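PDB 7OL1: L-threonine 3-dehydrogenase from Clostridioides difficile, which probably catalyses the NAD-dependent oxidation of L-threonine to 2-amino-3-ketobutyrate, as a member of the epimerase/dehydratase branch of the short-chain dehydrogenases. Local coordinates for residues A[253-266]-A[303-317]. Sequence-based numbering, arbitrary orientation.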
ATOM      1  N   LYS A 253     -14.854  20.778   1.322  1.00 68.75           N
ATOM      2  CA  LYS A 253     -15.197  20.318  -0.057  1.00 69.88           C
ATOM      3  C   LYS A 253     -14.266  19.179  -0.498  1.00 64.85           C
ATOM      4  O   LYS A 253     -14.316  18.794  -1.694  1.00 63.45           O
ATOM      5  CB  LYS A 253     -15.130  21.483  -1.051  1.00 75.09           C
ATOM      6  CG  LYS A 253     -15.799  22.769  -0.577  1.00 89.03           C
ATOM      7  CD  LYS A 253     -16.676  23.441  -1.598  1.00102.57           C
ATOM      8  CE  LYS A 253     -18.129  23.456  -1.166  1.00113.46           C
ATOM      9  NZ  LYS A 253     -19.016  23.697  -2.327  1.00138.97           N
ATOM     10  N   LEU A 254     -13.433  18.657   0.407  1.00 65.23           N
ATOM     11  CA  LEU A 254     -12.433  17.600   0.072  1.00 66.08           C
ATOM     12  C   LEU A 254     -13.088  16.231   0.240  1.00 60.20           C
ATOM     13  O   LEU A 254     -13.442  15.889   1.363  1.00 55.62           O
ATOM     14  CB  LEU A 254     -11.205  17.735   0.975  1.00 57.83           C
ATOM     15  CG  LEU A 254     -10.320  18.940   0.686  1.00 61.22           C
ATOM     16  CD1 LEU A 254      -9.165  19.011   1.669  1.00 62.10           C
ATOM     17  CD2 LEU A 254      -9.802  18.918  -0.747  1.00 61.29           C
ATOM     18  N   ILE A 255     -13.302  15.500  -0.838  1.00 52.00           N
ATOM     19  CA  ILE A 255     -13.882  14.141  -0.712  1.00 63.02           C
ATOM     20  C   ILE A 255     -12.715  13.157  -0.658  1.00 56.86           C
ATOM     21  O   ILE A 255     -12.724  12.285   0.221  1.00 55.48           O
ATOM     22  CB  ILE A 255     -14.879  13.857  -1.853  1.00 72.35           C
ATOM     23  CG1 ILE A 255     -16.165  14.673  -1.654  1.00 73.37           C
ATOM     24  CG2 ILE A 255     -15.152  12.358  -1.971  1.00 67.68           C
ATOM     25  CD1 ILE A 255     -16.608  15.452  -2.880  1.00 80.92           C
ATOM     26  N   HIS A 256     -11.799  13.303  -1.606  1.00 56.13           N
ATOM     27  CA  HIS A 256     -10.440  12.705  -1.644  1.00 60.99           C
ATOM     28  C   HIS A 256      -9.417  13.594  -0.913  1.00 60.94           C
ATOM     29  O   HIS A 256      -9.668  14.797  -0.689  1.00 54.93           O
ATOM     30  CB  HIS A 256     -10.028  12.508  -3.102  1.00 67.00           C
ATOM     31  CG  HIS A 256     -11.052  11.789  -3.914  1.00 70.44           C
ATOM     32  ND1 HIS A 256     -12.049  12.449  -4.578  1.00 65.58           N
ATOM     33  CD2 HIS A 256     -11.250  10.474  -4.135  1.00 75.16           C
ATOM     34  CE1 HIS A 256     -12.800  11.574  -5.202  1.00 71.61           C
ATOM     35  NE2 HIS A 256     -12.341  10.357  -4.938  1.00 69.63           N
ATOM     36  N   ARG A 257      -8.282  13.012  -0.546  1.00 56.20           N
ATOM     37  CA  ARG A 257      -7.207  13.726   0.187  1.00 49.80           C
ATOM     38  C   ARG A 257      -5.865  13.241  -0.360  1.00 51.85           C
ATOM     39  O   ARG A 257      -5.118  14.085  -0.920  1.00 47.15           O
ATOM     40  CB  ARG A 257      -7.387  13.538   1.695  1.00 50.58           C
ATOM     41  CG  ARG A 257      -8.245  14.612   2.356  1.00 53.36           C
ATOM     42  CD  ARG A 257      -8.524  14.421   3.846  1.00 53.25           C
ATOM     43  NE  ARG A 257      -8.094  15.641   4.519  1.00 59.41           N
ATOM     44  CZ  ARG A 257      -8.913  16.532   5.013  1.00 64.71           C
ATOM     45  NH1 ARG A 257     -10.213  16.324   4.958  1.00 88.63           N
ATOM     46  NH2 ARG A 257      -8.449  17.619   5.582  1.00 75.73           N
ATOM     47  N   ASN A 258      -5.564  11.938  -0.270  1.00 50.35           N
ATOM     48  CA  ASN A 258      -4.213  11.440  -0.642  1.00 50.60           C
ATOM     49  C   ASN A 258      -4.383  10.361  -1.693  1.00 47.09           C
ATOM     50  O   ASN A 258      -4.784   9.255  -1.339  1.00 46.50           O
ATOM     51  CB  ASN A 258      -3.434  10.945   0.592  1.00 56.78           C
ATOM     52  CG  ASN A 258      -3.161  12.024   1.627  1.00 57.22           C
ATOM     53  OD1 ASN A 258      -2.198  12.793   1.475  1.00 62.99           O
ATOM     54  ND2 ASN A 258      -3.982  12.075   2.678  1.00 47.07           N
ATOM     55  N   ALA A 259      -4.127  10.666  -2.971  1.00 49.13           N
ATOM     56  CA  ALA A 259      -3.768  11.976  -3.489  1.00 55.53           C
ATOM     57  C   ALA A 259      -4.486  12.242  -4.820  1.00 54.40           C
ATOM     58  O   ALA A 259      -4.775  11.283  -5.569  1.00 49.24           O
ATOM     59  CB  ALA A 259      -2.277  12.041  -3.730  1.00 59.17           C
ATOM     60  N   PHE A 260      -4.612  13.515  -5.171  1.00 51.90           N
ATOM     61  CA  PHE A 260      -5.453  14.000  -6.289  1.00 47.24           C
ATOM     62  C   PHE A 260      -4.662  13.891  -7.573  1.00 44.40           C
ATOM     63  O   PHE A 260      -3.575  14.439  -7.579  1.00 56.09           O
ATOM     64  CB  PHE A 260      -5.824  15.468  -6.103  1.00 45.40           C
ATOM     65  CG  PHE A 260      -6.919  15.739  -5.111  1.00 46.45           C
ATOM     66  CD1 PHE A 260      -8.239  15.736  -5.510  1.00 52.89           C
ATOM     67  CD2 PHE A 260      -6.643  16.095  -3.807  1.00 48.61           C
ATOM     68  CE1 PHE A 260      -9.262  16.029  -4.617  1.00 59.71           C
ATOM     69  CE2 PHE A 260      -7.667  16.376  -2.910  1.00 56.68           C
ATOM     70  CZ  PHE A 260      -8.978  16.327  -3.309  1.00 59.29           C
ATOM     71  N   ASN A 261      -5.210  13.254  -8.609  1.00 47.67           N
ATOM     72  CA  ASN A 261      -4.694  13.383  -9.991  1.00 48.60           C
ATOM     73  C   ASN A 261      -4.647  14.863 -10.362  1.00 50.12           C
ATOM     74  O   ASN A 261      -5.651  15.595 -10.110  1.00 52.19           O
ATOM     75  CB  ASN A 261      -5.593  12.760 -11.039  1.00 59.58           C
ATOM     76  CG  ASN A 261      -5.677  11.266 -10.972  1.00 65.96           C
ATOM     77  OD1 ASN A 261      -4.833  10.622 -10.357  1.00 60.72           O
ATOM     78  ND2 ASN A 261      -6.696  10.736 -11.629  1.00 71.99           N
ATOM     79  N   ILE A 262      -3.546  15.292 -10.955  1.00 46.01           N
ATOM     80  CA  ILE A 262      -3.502  16.625 -11.591  1.00 48.99           C
ATOM     81  C   ILE A 262      -2.731  16.451 -12.879  1.00 51.50           C
ATOM     82  O   ILE A 262      -1.960  15.496 -12.986  1.00 54.56           O
ATOM     83  CB  ILE A 262      -2.880  17.699 -10.689  1.00 51.45           C
ATOM     84  CG1 ILE A 262      -1.451  17.358 -10.287  1.00 60.88           C
ATOM     85  CG2 ILE A 262      -3.726  17.964  -9.471  1.00 55.06           C
ATOM     86  CD1 ILE A 262      -0.717  18.548  -9.669  1.00 63.05           C
ATOM     87  N   THR A 263      -2.994  17.325 -13.833  1.00 58.71           N
ATOM     88  CA  THR A 263      -2.285  17.338 -15.130  1.00 61.65           C
ATOM     89  C   THR A 263      -2.649  18.630 -15.854  1.00 65.94           C
ATOM     90  O   THR A 263      -3.649  19.297 -15.442  1.00 62.98           O
ATOM     91  CB  THR A 263      -2.602  16.087 -15.944  1.00 61.21           C
ATOM     92  OG1 THR A 263      -1.678  16.064 -17.033  1.00 66.10           O
ATOM     93  CG2 THR A 263      -4.042  16.091 -16.398  1.00 61.48           C
ATOM     94  N   ALA A 264      -1.799  18.985 -16.819  1.00 64.80           N
ATOM     95  CA  ALA A 264      -1.890  20.209 -17.640  1.00 71.94           C
ATOM     96  C   ALA A 264      -1.885  19.844 -19.123  1.00 70.12           C
ATOM     97  O   ALA A 264      -2.350  20.670 -19.915  1.00 72.40           O
ATOM     98  CB  ALA A 264      -0.724  21.107 -17.315  1.00 78.75           C
ATOM     99  N   MET A 265      -1.350  18.666 -19.464  1.00 69.34           N
ATOM    100  CA  MET A 265      -1.075  18.250 -20.860  1.00 74.93           C
ATOM    101  C   MET A 265      -0.663  16.766 -20.891  1.00 72.25           C
ATOM    102  O   MET A 265      -0.228  16.267 -19.854  1.00 75.91           O
ATOM    103  CB  MET A 265      -0.024  19.163 -21.530  1.00 75.91           C
ATOM    104  CG  MET A 265       1.307  19.362 -20.799  1.00 87.90           C
ATOM    105  SD  MET A 265       2.340  20.827 -21.322  1.00 83.95           S
ATOM    106  CE  MET A 265       1.464  22.161 -20.520  1.00 80.86           C
ATOM    107  N   SER A 266      -0.962  16.080 -22.005  1.00 69.12           N
ATOM    108  CA  SER A 266      -0.335  14.826 -22.500  1.00 68.91           C
ATOM    109  C   SER A 266       0.336  15.125 -23.839  1.00 74.01           C
ATOM    110  O   SER A 266      -0.228  15.912 -24.604  1.00 69.92           O
ATOM    111  CB  SER A 266      -1.325  13.706 -22.693  1.00 67.09           C
ATOM    112  OG  SER A 266      -2.234  13.640 -21.609  1.00 82.53           O
ATOM    113  N   SER A 303      -2.945   9.800 -19.991  1.00 61.05           N
ATOM    114  CA  SER A 303      -3.619  11.039 -19.509  1.00 63.76           C
ATOM    115  C   SER A 303      -4.498  10.716 -18.298  1.00 61.22           C
ATOM    116  O   SER A 303      -5.114   9.638 -18.288  1.00 71.07           O
ATOM    117  CB  SER A 303      -4.419  11.689 -20.616  1.00 65.78           C
ATOM    118  OG  SER A 303      -5.641  11.001 -20.826  1.00 66.69           O
ATOM    119  N   LEU A 304      -4.556  11.614 -17.316  1.00 59.85           N
ATOM    120  CA  LEU A 304      -5.335  11.397 -16.070  1.00 58.83           C
ATOM    121  C   LEU A 304      -6.510  12.362 -16.082  1.00 56.82           C
ATOM    122  O   LEU A 304      -6.421  13.422 -16.776  1.00 52.38           O
ATOM    123  CB  LEU A 304      -4.511  11.678 -14.800  1.00 71.98           C
ATOM    124  CG  LEU A 304      -3.109  11.077 -14.668  1.00 69.46           C
ATOM    125  CD1 LEU A 304      -2.295  11.890 -13.671  1.00 72.64           C
ATOM    126  CD2 LEU A 304      -3.158   9.619 -14.234  1.00 66.27           C
ATOM    127  N   ASP A 305      -7.488  12.072 -15.226  1.00 50.16           N
ATOM    128  CA  ASP A 305      -8.688  12.907 -15.034  1.00 52.95           C
ATOM    129  C   ASP A 305      -8.543  13.737 -13.753  1.00 53.35           C
ATOM    130  O   ASP A 305      -8.841  13.214 -12.665  1.00 55.39           O
ATOM    131  CB  ASP A 305      -9.938  12.009 -15.077  1.00 58.40           C
ATOM    132  CG  ASP A 305     -11.252  12.757 -14.948  1.00 54.75           C
ATOM    133  OD1 ASP A 305     -11.222  14.005 -15.045  1.00 59.04           O
ATOM    134  OD2 ASP A 305     -12.278  12.103 -14.704  1.00 68.06           O
ATOM    135  N   SER A 306      -8.265  15.034 -13.912  1.00 58.85           N
ATOM    136  CA  SER A 306      -8.159  16.049 -12.826  1.00 54.51           C
ATOM    137  C   SER A 306      -9.515  16.485 -12.257  1.00 56.62           C
ATOM    138  O   SER A 306      -9.534  17.415 -11.393  1.00 55.30           O
ATOM    139  CB  SER A 306      -7.392  17.270 -13.290  1.00 56.48           C
ATOM    140  OG  SER A 306      -7.057  17.226 -14.674  1.00 71.38           O
ATOM    141  N   SER A 307     -10.627  15.882 -12.659  1.00 60.53           N
ATOM    142  CA  SER A 307     -11.970  16.420 -12.293  1.00 62.80           C
ATOM    143  C   SER A 307     -12.085  16.552 -10.772  1.00 57.50           C
ATOM    144  O   SER A 307     -12.435  17.658 -10.303  1.00 61.55           O
ATOM    145  CB  SER A 307     -13.126  15.593 -12.823  1.00 69.30           C
ATOM    146  OG  SER A 307     -13.076  15.475 -14.228  1.00 60.26           O
ATOM    147  N   SER A 308     -11.828  15.484 -10.008  1.00 56.21           N
ATOM    148  CA  SER A 308     -12.028  15.552  -8.533  1.00 58.67           C
ATOM    149  C   SER A 308     -11.261  16.782  -8.028  1.00 61.10           C
ATOM    150  O   SER A 308     -11.853  17.571  -7.235  1.00 49.90           O
ATOM    151  CB  SER A 308     -11.619  14.301  -7.827  1.00 56.74           C
ATOM    152  OG  SER A 308     -12.167  13.155  -8.452  1.00 63.94           O
ATOM    153  N   ALA A 309     -10.029  16.972  -8.535  1.00 58.19           N
ATOM    154  CA  ALA A 309      -9.130  18.076  -8.140  1.00 58.40           C
ATOM    155  C   ALA A 309      -9.855  19.378  -8.435  1.00 60.98           C
ATOM    156  O   ALA A 309     -10.022  20.198  -7.479  1.00 56.52           O
ATOM    157  CB  ALA A 309      -7.806  18.007  -8.860  1.00 63.40           C
ATOM    158  N   VAL A 310     -10.329  19.513  -9.684  1.00 62.50           N
ATOM    159  CA  VAL A 310     -11.086  20.721 -10.135  1.00 58.03           C
ATOM    160  C   VAL A 310     -12.342  20.880  -9.282  1.00 52.19           C
ATOM    161  O   VAL A 310     -12.573  21.976  -8.767  1.00 51.21           O
ATOM    162  CB  VAL A 310     -11.475  20.731 -11.616  1.00 62.51           C
ATOM    163  CG1 VAL A 310     -12.137  22.066 -11.924  1.00 70.01           C
ATOM    164  CG2 VAL A 310     -10.298  20.473 -12.563  1.00 60.69           C
ATOM    165  N   LYS A 311     -13.100  19.821  -9.061  1.00 54.12           N
ATOM    166  CA  LYS A 311     -14.378  19.987  -8.318  1.00 60.66           C
ATOM    167  C   LYS A 311     -14.092  20.368  -6.862  1.00 54.59           C
ATOM    168  O   LYS A 311     -14.852  21.163  -6.336  1.00 60.17           O
ATOM    169  CB  LYS A 311     -15.294  18.762  -8.473  1.00 69.11           C
ATOM    170  CG  LYS A 311     -15.880  18.569  -9.873  1.00 68.26           C
ATOM    171  CD  LYS A 311     -16.830  17.386  -9.998  1.00 71.91           C
ATOM    172  CE  LYS A 311     -16.657  16.666 -11.320  1.00 82.04           C
ATOM    173  NZ  LYS A 311     -17.164  15.271 -11.280  1.00 86.85           N
ATOM    174  N   GLU A 312     -13.043  19.845  -6.218  1.00 66.74           N
ATOM    175  CA  GLU A 312     -12.970  19.823  -4.726  1.00 57.32           C
ATOM    176  C   GLU A 312     -12.155  21.007  -4.174  1.00 55.24           C
ATOM    177  O   GLU A 312     -12.377  21.391  -3.008  1.00 59.89           O
ATOM    178  CB  GLU A 312     -12.431  18.468  -4.285  1.00 64.57           C
ATOM    179  CG  GLU A 312     -13.330  17.303  -4.649  1.00 65.41           C
ATOM    180  CD  GLU A 312     -12.811  15.944  -4.208  1.00 68.85           C
ATOM    181  OE1 GLU A 312     -12.364  15.830  -3.029  1.00 67.25           O
ATOM    182  OE2 GLU A 312     -12.860  15.008  -5.033  1.00 66.63           O
ATOM    183  N   TRP A 313     -11.218  21.559  -4.943  1.00 56.25           N
ATOM    184  CA  TRP A 313     -10.320  22.649  -4.465  1.00 59.73           C
ATOM    185  C   TRP A 313      -9.872  23.517  -5.643  1.00 65.68           C
ATOM    186  O   TRP A 313      -8.949  24.327  -5.465  1.00 64.25           O
ATOM    187  CB  TRP A 313      -9.110  22.092  -3.674  1.00 59.34           C
ATOM    188  CG  TRP A 313      -8.317  20.996  -4.329  1.00 50.53           C
ATOM    189  CD1 TRP A 313      -8.558  19.644  -4.264  1.00 56.09           C
ATOM    190  CD2 TRP A 313      -7.113  21.139  -5.099  1.00 42.28           C
ATOM    191  NE1 TRP A 313      -7.606  18.944  -4.972  1.00 53.27           N
ATOM    192  CE2 TRP A 313      -6.707  19.844  -5.494  1.00 44.32           C
ATOM    193  CE3 TRP A 313      -6.331  22.219  -5.485  1.00 48.09           C
ATOM    194  CZ2 TRP A 313      -5.575  19.620  -6.270  1.00 44.87           C
ATOM    195  CZ3 TRP A 313      -5.184  21.991  -6.225  1.00 49.76           C
ATOM    196  CH2 TRP A 313      -4.818  20.709  -6.618  1.00 46.77           C
ATOM    197  N   ASN A 314     -10.516  23.364  -6.798  1.00 65.47           N
ATOM    198  CA  ASN A 314     -10.408  24.333  -7.912  1.00 64.26           C
ATOM    199  C   ASN A 314      -8.978  24.303  -8.460  1.00 61.54           C
ATOM    200  O   ASN A 314      -8.383  25.380  -8.720  1.00 60.29           O
ATOM    201  CB  ASN A 314     -10.863  25.723  -7.461  1.00 67.09           C
ATOM    202  CG  ASN A 314     -10.993  26.680  -8.627  1.00 73.40           C
ATOM    203  OD1 ASN A 314     -11.069  26.271  -9.790  1.00 77.61           O
ATOM    204  ND2 ASN A 314     -10.967  27.963  -8.329  1.00 77.21           N
ATOM    205  N   PHE A 315      -8.442  23.104  -8.664  1.00 63.03           N
ATOM    206  CA  PHE A 315      -7.175  22.929  -9.415  1.00 61.41           C
ATOM    207  C   PHE A 315      -7.266  23.775 -10.693  1.00 59.32           C
ATOM    208  O   PHE A 315      -8.221  23.652 -11.465  1.00 73.03           O
ATOM    209  CB  PHE A 315      -6.892  21.450  -9.671  1.00 57.01           C
ATOM    210  CG  PHE A 315      -5.801  21.197 -10.678  1.00 51.67           C
ATOM    211  CD1 PHE A 315      -4.492  21.558 -10.413  1.00 56.02           C
ATOM    212  CD2 PHE A 315      -6.079  20.564 -11.877  1.00 49.54           C
ATOM    213  CE1 PHE A 315      -3.481  21.283 -11.327  1.00 62.34           C
ATOM    214  CE2 PHE A 315      -5.075  20.296 -12.798  1.00 58.05           C
ATOM    215  CZ  PHE A 315      -3.771  20.647 -12.518  1.00 68.57           C
ATOM    216  N   LYS A 316      -6.292  24.651 -10.877  1.00 66.35           N
ATOM    217  CA  LYS A 316      -6.176  25.586 -12.016  1.00 66.81           C
ATOM    218  C   LYS A 316      -4.839  25.245 -12.667  1.00 62.03           C
ATOM    219  O   LYS A 316      -4.219  24.309 -12.208  1.00 74.15           O
ATOM    220  CB  LYS A 316      -6.384  26.983 -11.423  1.00 80.56           C
ATOM    221  CG  LYS A 316      -6.184  28.226 -12.299  1.00 93.65           C
ATOM    222  CD  LYS A 316      -6.455  29.518 -11.511  1.00 98.91           C
ATOM    223  CE  LYS A 316      -7.263  29.251 -10.245  1.00104.17           C
ATOM    224  NZ  LYS A 316      -7.685  30.479  -9.531  1.00109.93           N
ATOM    225  N   PHE A 317      -4.476  25.903 -13.758  1.00 75.69           N
ATOM    226  CA  PHE A 317      -3.141  25.798 -14.396  1.00 79.82           C
ATOM    227  C   PHE A 317      -3.079  26.742 -15.605  1.00 79.98           C
ATOM    228  O   PHE A 317      -4.140  27.039 -16.156  1.00 91.47           O
ATOM    229  CB  PHE A 317      -2.851  24.345 -14.752  1.00 68.92           C
ATOM    230  CG  PHE A 317      -3.520  23.846 -15.995  1.00 72.32           C
ATOM    231  CD1 PHE A 317      -2.915  24.020 -17.231  1.00 72.67           C
ATOM    232  CD2 PHE A 317      -4.724  23.162 -15.924  1.00 73.55           C
ATOM    233  CE1 PHE A 317      -3.497  23.497 -18.378  1.00 71.77           C
ATOM    234  CE2 PHE A 317      -5.300  22.639 -17.071  1.00 68.25           C
ATOM    235  CZ  PHE A 317      -4.679  22.796 -18.291  1.00 67.71           C
TER
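Helix 307-313 covers strand 260-261, which runs parallel to strand 184-194 in the Rossmann-type sheet, and F260 with W313 makes the central aromatic contact. This pair is T-shaped: the ring planes stand 76° apart, and W313 NE1 lies over the centre of the F260 face, 3.2 Å from F260 CD2. W313 CG sits between its backbone N and carbonyl carbon (chi1 51°), which brings the indole edge back against the strand. L246 of helix 236-248 touches both side chains.

At one end of the helix, the carboxylate of E312 grips the loop leading into the strand. H256 N donates to E312 OE1 (3.0 Å) and H256 ND1 to E312 OE2 (2.7 Å), each carboxylate oxygen accepting on its syn lone pair. The ring bond is fairly straight, at 159°, and its acceptor lies in the imidazole plane. I255 N also donates to OE1, although the modelled length is doubtfully short. E312 OE1 meets the edge of the F260 ring as well.

Beyond the strand, I262 CG2 rests over the F315 face, 3.8 Å from the ring centroid, while T263 O meets the same ring at its edge, 3.2 Å from CE2. A264 CA lies over one face of F317, 3.9 Å from its centroid. The weak hydrogen bond from N261 ND2 to D305 O is 3.4 Å long, whereas N261 OD1 is hydrogen-bonded to NH1 of R189.

H256 NE2 bonds to D154 OD2, placing the imidazole between two carboxylates, an environment that would probably raise its pKa and stabilise the doubly protonated form. With both E312 oxygens occupied by donors, carboxylate and imidazole fix each other's orientation, while the indole N-H points into the F260 pi cloud.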